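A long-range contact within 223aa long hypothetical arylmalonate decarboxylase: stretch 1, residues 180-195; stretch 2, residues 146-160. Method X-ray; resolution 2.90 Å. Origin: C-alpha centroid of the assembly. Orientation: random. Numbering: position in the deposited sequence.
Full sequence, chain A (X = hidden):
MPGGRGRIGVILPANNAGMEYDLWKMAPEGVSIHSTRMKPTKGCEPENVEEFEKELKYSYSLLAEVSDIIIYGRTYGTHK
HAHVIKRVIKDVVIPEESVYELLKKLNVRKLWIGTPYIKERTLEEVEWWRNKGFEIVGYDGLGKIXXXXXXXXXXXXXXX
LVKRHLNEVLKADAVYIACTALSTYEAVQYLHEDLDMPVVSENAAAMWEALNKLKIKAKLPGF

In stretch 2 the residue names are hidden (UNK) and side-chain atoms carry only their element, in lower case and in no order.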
ATOM      1  N   THR A 180      20.564   6.005  28.115  1.00 24.04           N
ATOM      2  CA  THR A 180      20.023   6.634  26.926  1.00 22.95           C
ATOM      3  C   THR A 180      20.923   6.479  25.717  1.00 22.64           C
ATOM      4  O   THR A 180      20.541   6.870  24.616  1.00 22.37           O
ATOM      5  CB  THR A 180      19.782   8.132  27.151  1.00 22.81           C
ATOM      6  OG1 THR A 180      21.027   8.775  27.447  1.00 23.10           O
ATOM      7  CG2 THR A 180      18.809   8.347  28.289  1.00 22.15           C
ATOM      8  N   ALA A 181      22.112   5.916  25.913  1.00 23.18           N
ATOM      9  CA  ALA A 181      23.044   5.712  24.793  1.00 23.47           C
ATOM     10  C   ALA A 181      22.599   4.529  23.921  1.00 23.45           C
ATOM     11  O   ALA A 181      22.966   4.430  22.753  1.00 23.21           O
ATOM     12  CB  ALA A 181      24.446   5.477  25.307  1.00 22.00           C
ATOM     13  N   LEU A 182      21.808   3.630  24.503  1.00 22.69           N
ATOM     14  CA  LEU A 182      21.297   2.484  23.772  1.00 21.24           C
ATOM     15  C   LEU A 182      20.110   2.898  22.911  1.00 21.48           C
ATOM     16  O   LEU A 182      19.215   3.606  23.372  1.00 23.51           O
ATOM     17  CB  LEU A 182      20.833   1.399  24.743  1.00 20.26           C
ATOM     18  CG  LEU A 182      21.868   0.538  25.468  1.00 20.40           C
ATOM     19  CD1 LEU A 182      21.151  -0.376  26.458  1.00 17.56           C
ATOM     20  CD2 LEU A 182      22.672  -0.284  24.464  1.00 17.59           C
ATOM     21  N   SER A 183      20.110   2.474  21.656  1.00 20.08           N
ATOM     22  CA  SER A 183      18.995   2.766  20.770  1.00 19.14           C
ATOM     23  C   SER A 183      18.043   1.591  20.973  1.00 19.99           C
ATOM     24  O   SER A 183      18.272   0.488  20.454  1.00 19.47           O
ATOM     25  CB  SER A 183      19.461   2.815  19.329  1.00 17.11           C
ATOM     26  OG  SER A 183      18.352   2.961  18.469  1.00 18.34           O
ATOM     27  N   THR A 184      16.983   1.830  21.738  1.00 19.60           N
ATOM     28  CA  THR A 184      16.028   0.785  22.069  1.00 20.04           C
ATOM     29  C   THR A 184      14.703   0.821  21.327  1.00 20.18           C
ATOM     30  O   THR A 184      13.831   0.004  21.584  1.00 20.29           O
ATOM     31  CB  THR A 184      15.740   0.817  23.574  1.00 19.81           C
ATOM     32  OG1 THR A 184      15.409   2.158  23.958  1.00 18.83           O
ATOM     33  CG2 THR A 184      16.960   0.371  24.356  1.00 18.87           C
ATOM     34  N   TYR A 185      14.553   1.753  20.398  1.00 22.06           N
ATOM     35  CA  TYR A 185      13.304   1.877  19.653  1.00 22.36           C
ATOM     36  C   TYR A 185      12.719   0.550  19.154  1.00 22.90           C
ATOM     37  O   TYR A 185      11.536   0.287  19.347  1.00 23.94           O
ATOM     38  CB  TYR A 185      13.488   2.825  18.471  1.00 22.38           C
ATOM     39  CG  TYR A 185      12.200   3.101  17.747  1.00 23.52           C
ATOM     40  CD1 TYR A 185      11.983   2.630  16.452  1.00 21.75           C
ATOM     41  CD2 TYR A 185      11.177   3.804  18.374  1.00 24.38           C
ATOM     42  CE1 TYR A 185      10.774   2.855  15.807  1.00 21.81           C
ATOM     43  CE2 TYR A 185       9.970   4.035  17.736  1.00 24.30           C
ATOM     44  CZ  TYR A 185       9.775   3.557  16.454  1.00 22.61           C
ATOM     45  OH  TYR A 185       8.575   3.789  15.833  1.00 23.08           O
ATOM     46  N   GLU A 186      13.537  -0.279  18.512  1.00 22.85           N
ATOM     47  CA  GLU A 186      13.065  -1.563  17.999  1.00 22.89           C
ATOM     48  C   GLU A 186      13.099  -2.673  19.051  1.00 23.22           C
ATOM     49  O   GLU A 186      12.089  -3.334  19.304  1.00 22.89           O
ATOM     50  CB  GLU A 186      13.895  -2.009  16.784  1.00 23.06           C
ATOM     51  CG  GLU A 186      13.841  -1.085  15.580  1.00 24.38           C
ATOM     52  CD  GLU A 186      14.841   0.070  15.659  1.00 29.83           C
ATOM     53  OE1 GLU A 186      14.833   0.926  14.737  1.00 30.19           O
ATOM     54  OE2 GLU A 186      15.641   0.121  16.632  1.00 29.72           O
ATOM     55  N   ALA A 187      14.269  -2.880  19.652  1.00 23.17           N
ATOM     56  CA  ALA A 187      14.452  -3.918  20.663  1.00 22.33           C
ATOM     57  C   ALA A 187      13.291  -3.980  21.648  1.00 22.02           C
ATOM     58  O   ALA A 187      12.724  -5.037  21.898  1.00 23.23           O
ATOM     59  CB  ALA A 187      15.754  -3.685  21.408  1.00 21.61           C
ATOM     60  N   VAL A 188      12.941  -2.835  22.205  1.00 22.28           N
ATOM     61  CA  VAL A 188      11.858  -2.746  23.165  1.00 22.16           C
ATOM     62  C   VAL A 188      10.508  -3.235  22.614  1.00 22.40           C
ATOM     63  O   VAL A 188       9.701  -3.792  23.351  1.00 22.13           O
ATOM     64  CB  VAL A 188      11.781  -1.292  23.694  1.00 21.49           C
ATOM     65  CG1 VAL A 188      10.399  -0.938  24.116  1.00 23.04           C
ATOM     66  CG2 VAL A 188      12.737  -1.143  24.871  1.00 22.00           C
ATOM     67  N   GLN A 189      10.265  -3.055  21.320  1.00 23.06           N
ATOM     68  CA  GLN A 189       9.003  -3.505  20.728  1.00 23.40           C
ATOM     69  C   GLN A 189       8.960  -5.022  20.643  1.00 23.77           C
ATOM     70  O   GLN A 189       7.938  -5.643  20.942  1.00 24.25           O
ATOM     71  CB  GLN A 189       8.826  -2.925  19.330  1.00 22.57           C
ATOM     72  CG  GLN A 189       8.684  -1.423  19.299  1.00 24.30           C
ATOM     73  CD  GLN A 189       8.531  -0.882  17.890  1.00 25.46           C
ATOM     74  OE1 GLN A 189       7.572  -1.215  17.182  1.00 26.72           O
ATOM     75  NE2 GLN A 189       9.476  -0.042  17.471  1.00 24.03           N
ATOM     76  N   TYR A 190      10.069  -5.615  20.214  1.00 22.61           N
ATOM     77  CA  TYR A 190      10.155  -7.059  20.115  1.00 22.49           C
ATOM     78  C   TYR A 190       9.980  -7.668  21.497  1.00 23.46           C
ATOM     79  O   TYR A 190       9.185  -8.586  21.686  1.00 25.32           O
ATOM     80  CB  TYR A 190      11.506  -7.476  19.557  1.00 23.15           C
ATOM     81  CG  TYR A 190      11.665  -7.250  18.080  1.00 22.96           C
ATOM     82  CD1 TYR A 190      12.580  -6.322  17.588  1.00 22.84           C
ATOM     83  CD2 TYR A 190      10.922  -7.992  17.167  1.00 24.14           C
ATOM     84  CE1 TYR A 190      12.755  -6.143  16.223  1.00 22.44           C
ATOM     85  CE2 TYR A 190      11.086  -7.822  15.804  1.00 23.59           C
ATOM     86  CZ  TYR A 190      12.004  -6.896  15.339  1.00 23.38           C
ATOM     87  OH  TYR A 190      12.162  -6.728  13.985  1.00 24.50           O
ATOM     88  N   LEU A 191      10.732  -7.160  22.466  1.00 22.53           N
ATOM     89  CA  LEU A 191      10.631  -7.671  23.819  1.00 22.28           C
ATOM     90  C   LEU A 191       9.199  -7.560  24.352  1.00 22.64           C
ATOM     91  O   LEU A 191       8.651  -8.529  24.878  1.00 22.77           O
ATOM     92  CB  LEU A 191      11.604  -6.926  24.734  1.00 20.26           C
ATOM     93  CG  LEU A 191      13.078  -7.281  24.521  1.00 19.61           C
ATOM     94  CD1 LEU A 191      13.978  -6.406  25.382  1.00 17.66           C
ATOM     95  CD2 LEU A 191      13.285  -8.756  24.866  1.00 18.68           C
ATOM     96  N   HIS A 192       8.591  -6.389  24.196  1.00 22.53           N
ATOM     97  CA  HIS A 192       7.234  -6.170  24.676  1.00 23.36           C
ATOM     98  C   HIS A 192       6.234  -7.174  24.099  1.00 24.93           C
ATOM     99  O   HIS A 192       5.373  -7.697  24.816  1.00 23.33           O
ATOM    100  CB  HIS A 192       6.779  -4.751  24.344  1.00 23.41           C
ATOM    101  CG  HIS A 192       5.388  -4.449  24.799  1.00 24.75           C
ATOM    102  ND1 HIS A 192       4.416  -3.963  23.953  1.00 25.25           N
ATOM    103  CD2 HIS A 192       4.795  -4.591  26.010  1.00 24.74           C
ATOM    104  CE1 HIS A 192       3.284  -3.818  24.619  1.00 24.65           C
ATOM    105  NE2 HIS A 192       3.488  -4.193  25.869  1.00 24.78           N
ATOM    106  N   GLU A 193       6.337  -7.429  22.800  1.00 26.39           N
ATOM    107  CA  GLU A 193       5.446  -8.372  22.156  1.00 28.36           C
ATOM    108  C   GLU A 193       5.676  -9.781  22.676  1.00 27.92           C
ATOM    109  O   GLU A 193       4.735 -10.481  23.032  1.00 29.42           O
ATOM    110  CB  GLU A 193       5.671  -8.383  20.650  1.00 31.81           C
ATOM    111  CG  GLU A 193       4.956  -7.321  19.872  1.00 37.40           C
ATOM    112  CD  GLU A 193       5.301  -7.404  18.405  1.00 42.35           C
ATOM    113  OE1 GLU A 193       5.113  -8.498  17.817  1.00 45.04           O
ATOM    114  OE2 GLU A 193       5.768  -6.387  17.841  1.00 44.34           O
ATOM    115  N   ASP A 194       6.936 -10.190  22.714  1.00 26.13           N
ATOM    116  CA  ASP A 194       7.295 -11.530  23.139  1.00 26.08           C
ATOM    117  C   ASP A 194       7.078 -11.847  24.613  1.00 27.27           C
ATOM    118  O   ASP A 194       6.576 -12.923  24.954  1.00 27.91           O
ATOM    119  CB  ASP A 194       8.746 -11.804  22.744  1.00 25.22           C
ATOM    120  CG  ASP A 194       8.952 -11.761  21.240  1.00 26.73           C
ATOM    121  OD1 ASP A 194      10.113 -11.758  20.784  1.00 26.46           O
ATOM    122  OD2 ASP A 194       7.944 -11.737  20.501  1.00 27.86           O
ATOM    123  N   LEU A 195       7.449 -10.921  25.490  1.00 27.38           N
ATOM    124  CA  LEU A 195       7.300 -11.147  26.922  1.00 27.61           C
ATOM    125  C   LEU A 195       5.903 -10.822  27.442  1.00 28.45           C
ATOM    126  O   LEU A 195       5.553 -11.186  28.559  1.00 28.92           O
ATOM    127  CB  LEU A 195       8.327 -10.318  27.690  1.00 26.34           C
ATOM    128  CG  LEU A 195       9.794 -10.566  27.359  1.00 25.61           C
ATOM    129  CD1 LEU A 195      10.642  -9.655  28.213  1.00 26.46           C
ATOM    130  CD2 LEU A 195      10.155 -12.016  27.614  1.00 25.26           C
ATOM    131  N   UNK A 146      32.690   2.450  27.295  1.00 32.27           N
ATOM    132  CA  UNK A 146      32.639   3.617  26.427  1.00 33.34           C
ATOM    133  C   UNK A 146      31.258   3.827  25.819  1.00 32.33           C
ATOM    134  O   UNK A 146      30.646   2.896  25.297  1.00 32.89           O
ATOM    135  n   UNK A 146      36.160   3.860  23.567  1.00 46.37           N
ATOM    136  c   UNK A 146      36.136   3.093  24.810  1.00 44.49           C
ATOM    137  n   UNK A 146      35.656   4.238  21.363  1.00 48.83           N
ATOM    138  n   UNK A 146      34.896   2.337  22.384  1.00 52.54           N
ATOM    139  c   UNK A 146      35.118   3.592  25.819  1.00 38.63           C
ATOM    140  c   UNK A 146      33.693   3.486  25.317  1.00 36.59           C
ATOM    141  c   UNK A 146      35.571   3.477  22.439  1.00 48.83           C
ATOM    142  N   UNK A 147      30.777   5.065  25.886  1.00 30.89           N
ATOM    143  CA  UNK A 147      29.471   5.396  25.350  1.00 29.98           C
ATOM    144  C   UNK A 147      29.283   5.078  23.880  1.00 30.57           C
ATOM    145  O   UNK A 147      28.218   4.617  23.479  1.00 30.18           O
ATOM    146  N   UNK A 148      30.306   5.320  23.067  1.00 31.08           N
ATOM    147  CA  UNK A 148      30.194   5.039  21.645  1.00 31.40           C
ATOM    148  C   UNK A 148      29.993   3.536  21.440  1.00 31.53           C
ATOM    149  O   UNK A 148      29.233   3.108  20.573  1.00 30.88           O
ATOM    150  c   UNK A 148      30.178   7.113  19.409  1.00 32.57           C
ATOM    151  c   UNK A 148      31.063   5.894  19.464  1.00 30.97           C
ATOM    152  c   UNK A 148      32.496   4.447  20.844  1.00 31.32           C
ATOM    153  c   UNK A 148      31.449   5.517  20.883  1.00 31.04           C
ATOM    154  N   UNK A 149      30.669   2.741  22.263  1.00 31.87           N
ATOM    155  CA  UNK A 149      30.564   1.294  22.191  1.00 31.97           C
ATOM    156  C   UNK A 149      29.136   0.910  22.573  1.00 31.21           C
ATOM    157  O   UNK A 149      28.510   0.071  21.925  1.00 31.44           O
ATOM    158  c   UNK A 149      31.514  -0.871  23.123  1.00 34.10           C
ATOM    159  o   UNK A 149      32.036  -1.504  24.065  1.00 34.39           O
ATOM    160  c   UNK A 149      31.562   0.648  23.156  1.00 33.09           C
ATOM    161  o   UNK A 149      30.961  -1.432  22.156  1.00 34.60           O
ATOM    162  N   UNK A 150      28.628   1.536  23.628  1.00 28.66           N
ATOM    163  CA  UNK A 150      27.275   1.271  24.086  1.00 27.47           C
ATOM    164  C   UNK A 150      26.279   1.600  22.984  1.00 27.82           C
ATOM    165  O   UNK A 150      25.375   0.813  22.704  1.00 28.65           O
ATOM    166  c   UNK A 150      25.489   1.941  25.725  1.00 25.09           C
ATOM    167  c   UNK A 150      27.707   2.463  27.743  1.00 25.15           C
ATOM    168  c   UNK A 150      26.950   2.106  25.337  1.00 26.90           C
ATOM    169  c   UNK A 150      27.875   1.674  26.481  1.00 26.62           C
ATOM    170  N   UNK A 151      26.459   2.757  22.353  1.00 27.63           N
ATOM    171  CA  UNK A 151      25.582   3.205  21.276  1.00 27.39           C
ATOM    172  C   UNK A 151      25.565   2.229  20.108  1.00 27.92           C
ATOM    173  O   UNK A 151      24.538   2.059  19.443  1.00 29.48           O
ATOM    174  o   UNK A 151      25.896   5.578  21.754  1.00 28.08           O
ATOM    175  c   UNK A 151      26.025   4.577  20.762  1.00 27.27           C
ATOM    176  N   UNK A 152      26.702   1.592  19.855  1.00 26.64           N
ATOM    177  CA  UNK A 152      26.797   0.649  18.753  1.00 25.52           C
ATOM    178  C   UNK A 152      26.070  -0.673  18.972  1.00 25.06           C
ATOM    179  O   UNK A 152      26.036  -1.507  18.076  1.00 27.09           O
ATOM    180  c   UNK A 152      28.264   0.365  18.437  1.00 25.71           C
ATOM    181  n   UNK A 152      30.260   1.715  18.298  1.00 26.68           N
ATOM    182  o   UNK A 152      28.429   2.397  17.233  1.00 25.62           O
ATOM    183  c   UNK A 152      28.995   1.586  17.941  1.00 24.66           C
ATOM    184  N   UNK A 153      25.481  -0.870  20.146  1.00 23.34           N
ATOM    185  CA  UNK A 153      24.797  -2.124  20.431  1.00 21.31           C
ATOM    186  C   UNK A 153      23.624  -2.405  19.498  1.00 20.69           C
ATOM    187  O   UNK A 153      22.678  -1.614  19.401  1.00 19.73           O
ATOM    188  c   UNK A 153      23.767  -3.551  22.219  1.00 20.87           C
ATOM    189  c   UNK A 153      24.298  -2.156  21.873  1.00 22.30           C
ATOM    190  o   UNK A 153      25.375  -1.818  22.753  1.00 20.93           O
ATOM    191  N   UNK A 154      23.672  -3.547  18.800  1.00 19.23           N
ATOM    192  CA  UNK A 154      22.651  -4.002  17.852  1.00 19.08           C
ATOM    193  C   UNK A 154      21.308  -4.307  18.522  1.00 18.54           C
ATOM    194  O   UNK A 154      21.255  -4.711  19.684  1.00 17.61           O
ATOM    195  c   UNK A 154      23.271  -5.261  17.249  1.00 19.91           C
ATOM    196  c   UNK A 154      24.730  -5.040  17.411  1.00 19.97           C
ATOM    197  c   UNK A 154      24.827  -4.453  18.784  1.00 18.81           C
ATOM    198  N   UNK A 155      20.231  -4.124  17.765  1.00 17.27           N
ATOM    199  CA  UNK A 155      18.892  -4.375  18.259  1.00 15.49           C
ATOM    200  C   UNK A 155      18.781  -5.697  19.005  1.00 16.65           C
ATOM    201  O   UNK A 155      18.401  -5.731  20.180  1.00 16.74           O
ATOM    202  c   UNK A 155      17.820  -2.996  16.478  1.00 13.42           C
ATOM    203  c   UNK A 155      16.899  -2.897  15.281  1.00 11.29           C
ATOM    204  c   UNK A 155      17.882  -4.386  17.109  1.00 14.09           C
ATOM    205  c   UNK A 155      16.515  -4.826  17.616  1.00 12.64           C
ATOM    206  N   UNK A 156      19.116  -6.787  18.330  1.00 16.41           N
ATOM    207  CA  UNK A 156      18.997  -8.091  18.959  1.00 16.84           C
ATOM    208  C   UNK A 156      20.016  -8.427  20.030  1.00 17.12           C
ATOM    209  O   UNK A 156      19.845  -9.394  20.763  1.00 19.48           O
ATOM    210  c   UNK A 156      16.329  -8.646  15.170  1.00 15.21           C
ATOM    211  c   UNK A 156      15.213  -9.436  17.146  1.00 16.54           C
ATOM    212  c   UNK A 156      15.156  -8.994  15.830  1.00 14.49           C
ATOM    213  c   UNK A 156      17.559  -8.733  15.827  1.00 15.09           C
ATOM    214  c   UNK A 156      18.929  -9.172  17.889  1.00 16.04           C
ATOM    215  c   UNK A 156      17.629  -9.168  17.147  1.00 16.54           C
ATOM    216  c   UNK A 156      16.449  -9.521  17.799  1.00 16.18           C
ATOM    217  N   UNK A 157      21.071  -7.637  20.144  1.00 16.70           N
ATOM    218  CA  UNK A 157      22.033  -7.883  21.200  1.00 17.02           C
ATOM    219  C   UNK A 157      21.337  -7.420  22.474  1.00 18.85           C
ATOM    220  O   UNK A 157      21.478  -8.025  23.537  1.00 21.18           O
ATOM    221  c   UNK A 157      24.136  -7.077  22.263  1.00 14.12           C
ATOM    222  o   UNK A 157      24.075  -7.648  19.934  1.00 16.71           O
ATOM    223  c   UNK A 157      23.314  -7.075  21.002  1.00 16.06           C
ATOM    224  N   UNK A 158      20.574  -6.338  22.349  1.00 19.58           N
ATOM    225  CA  UNK A 158      19.820  -5.785  23.466  1.00 18.89           C
ATOM    226  C   UNK A 158      18.686  -6.749  23.763  1.00 19.95           C
ATOM    227  O   UNK A 158      18.331  -6.974  24.914  1.00 20.89           O
ATOM    228  c   UNK A 158      20.329  -3.378  22.910  1.00 16.62           C
ATOM    229  c   UNK A 158      19.846  -2.035  22.433  1.00 16.13           C
ATOM    230  c   UNK A 158      19.209  -4.407  23.110  1.00 18.49           C
ATOM    231  c   UNK A 158      18.217  -3.977  24.193  1.00 15.41           C
ATOM    232  N   UNK A 159      18.117  -7.314  22.709  1.00 20.74           N
ATOM    233  CA  UNK A 159      17.029  -8.251  22.862  1.00 21.93           C
ATOM    234  C   UNK A 159      17.471  -9.499  23.624  1.00 23.09           C
ATOM    235  O   UNK A 159      16.806  -9.922  24.569  1.00 23.46           O
ATOM    236  c   UNK A 159      12.968 -10.164  21.594  1.00 20.94           C
ATOM    237  c   UNK A 159      15.622 -11.001  21.604  1.00 21.42           C
ATOM    238  c   UNK A 159      13.274 -11.517  21.671  1.00 19.65           C
ATOM    239  o   UNK A 159      12.279 -12.449  21.771  1.00 18.75           O
ATOM    240  c   UNK A 159      16.471  -8.625  21.487  1.00 21.11           C
ATOM    241  c   UNK A 159      14.591 -11.941  21.673  1.00 20.88           C
ATOM    242  c   UNK A 159      14.007  -9.229  21.518  1.00 21.07           C
ATOM    243  c   UNK A 159      15.348  -9.636  21.527  1.00 21.63           C
ATOM    244  N   UNK A 160      18.602 -10.078  23.240  1.00 24.19           N
ATOM    245  CA  UNK A 160      19.067 -11.288  23.911  1.00 26.33           C
ATOM    246  C   UNK A 160      19.596 -11.003  25.312  1.00 26.31           C
ATOM    247  O   UNK A 160      19.604 -11.879  26.166  1.00 25.64           O
ATOM    248  n   UNK A 160      18.745 -14.420  21.418  1.00 35.52           N
ATOM    249  n   UNK A 160      19.121 -15.978  19.745  1.00 36.44           N
ATOM    250  c   UNK A 160      19.714 -12.124  21.591  1.00 30.17           C
ATOM    251  c   UNK A 160      19.835 -13.529  21.013  1.00 32.91           C
ATOM    252  n   UNK A 160      17.447 -16.308  21.264  1.00 38.03           N
ATOM    253  c   UNK A 160      20.127 -11.997  23.059  1.00 26.94           C
ATOM    254  c   UNK A 160      18.444 -15.569  20.812  1.00 36.04           C
TER
HETATM  255  O   HOH W   1      22.176   0.798  20.804  1.00 32.22           O

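Position 146 carries three carbons, a nitrogen, and a carbon bearing two further nitrogens, a guanidinium that stays out of reach of stretch 1: Arg146, the N-cap of a short helix. Position 147 has no side-chain atoms and is Gly147, although there is room for a CB. At 148 four carbons fork at the first, one arm two carbons long; the group points away from stretch 1 and is buried, as befits Ile148. Position 149 has two carbons, the second carrying two oxygens, the carboxylate of Asp149, also out of reach.

Position 150 again has four carbons forked at the first, with one arm of two. The side chain points toward stretch 1, and the carbon of its short arm packs 3.7 Å from Ala181 CB and 3.8 Å from Leu182 CD2: Ile150. Position 151 has one carbon followed by one oxygen, and its CA makes a CA-H...O contact with Ala181 O at 3.2 Å; it is Ser151. Its OG donates a hydrogen bond to Gly147 O (3.0 Å), one turn back. Two carbons, the second bearing an oxygen and a nitrogen, mark position 152 as Asn152, directed away. At 153 a single carbon carries one oxygen and one carbon, and the oxygen lies 3.5 Å from Leu182 CD2, giving Thr153; OG1 donates to Ile150 O (2.6 Å).

Three carbons at 154 close a ring onto the backbone nitrogen. This is Pro154, at the N-cap position of the second helix. Position 155 repeats the forked four-carbon pattern; the end of its long arm reaches Glu186 CB at 3.5 Å and its short-arm carbon lies 4.0 Å from Ala187 CB: Ile155. At 156 a carbon leads to a bare six-carbon ring, whose far carbon sits over one face of the Tyr190 ring, 3.7 Å from Tyr190 CE1, with the two planes inclined at 42°; this is Phe156. Position 157, one carbon bearing an oxygen and a carbon, is Thr157 and does not reach stretch 1.

The forked four carbons at 158 place the short-arm carbon 3.7 Å from Ala187 CB and the end of the long arm 3.9 Å from Leu182 CD2: Ile158. At 159 a carbon leads to a six-carbon ring bearing an oxygen. Leu191 CD2 covers one face of this ring, 3.5 Å from a ring carbon, and the ring's oxygen lies 2.5 Å from Asp194 OD1: Tyr159, whose OH donates a very short hydrogen bond to that carboxylate. Position 160, three carbons, a nitrogen and a carbon with two nitrogens, is Arg160, pointing away.

The contact is mainly apolar. Helices 187-195 and 155-160 run at 38° to each other, their axes approaching to 9.1 Å, and small Ala187 faces the second helix, with CB 3.6 Å from Ile155 O. The direct hydrogen bond between Tyr159 and Asp194 joins the helices, whereas a water bridges the end of the first helix and the following Thr153 to the loop of stretch 1, donating to Ser151 O (3.0 Å) and Thr153 O (2.8 Å) and accepting from Ser183 N (2.8 Å).

Stretch 2, residues 146-160: RGIDISNTPIFTIYR
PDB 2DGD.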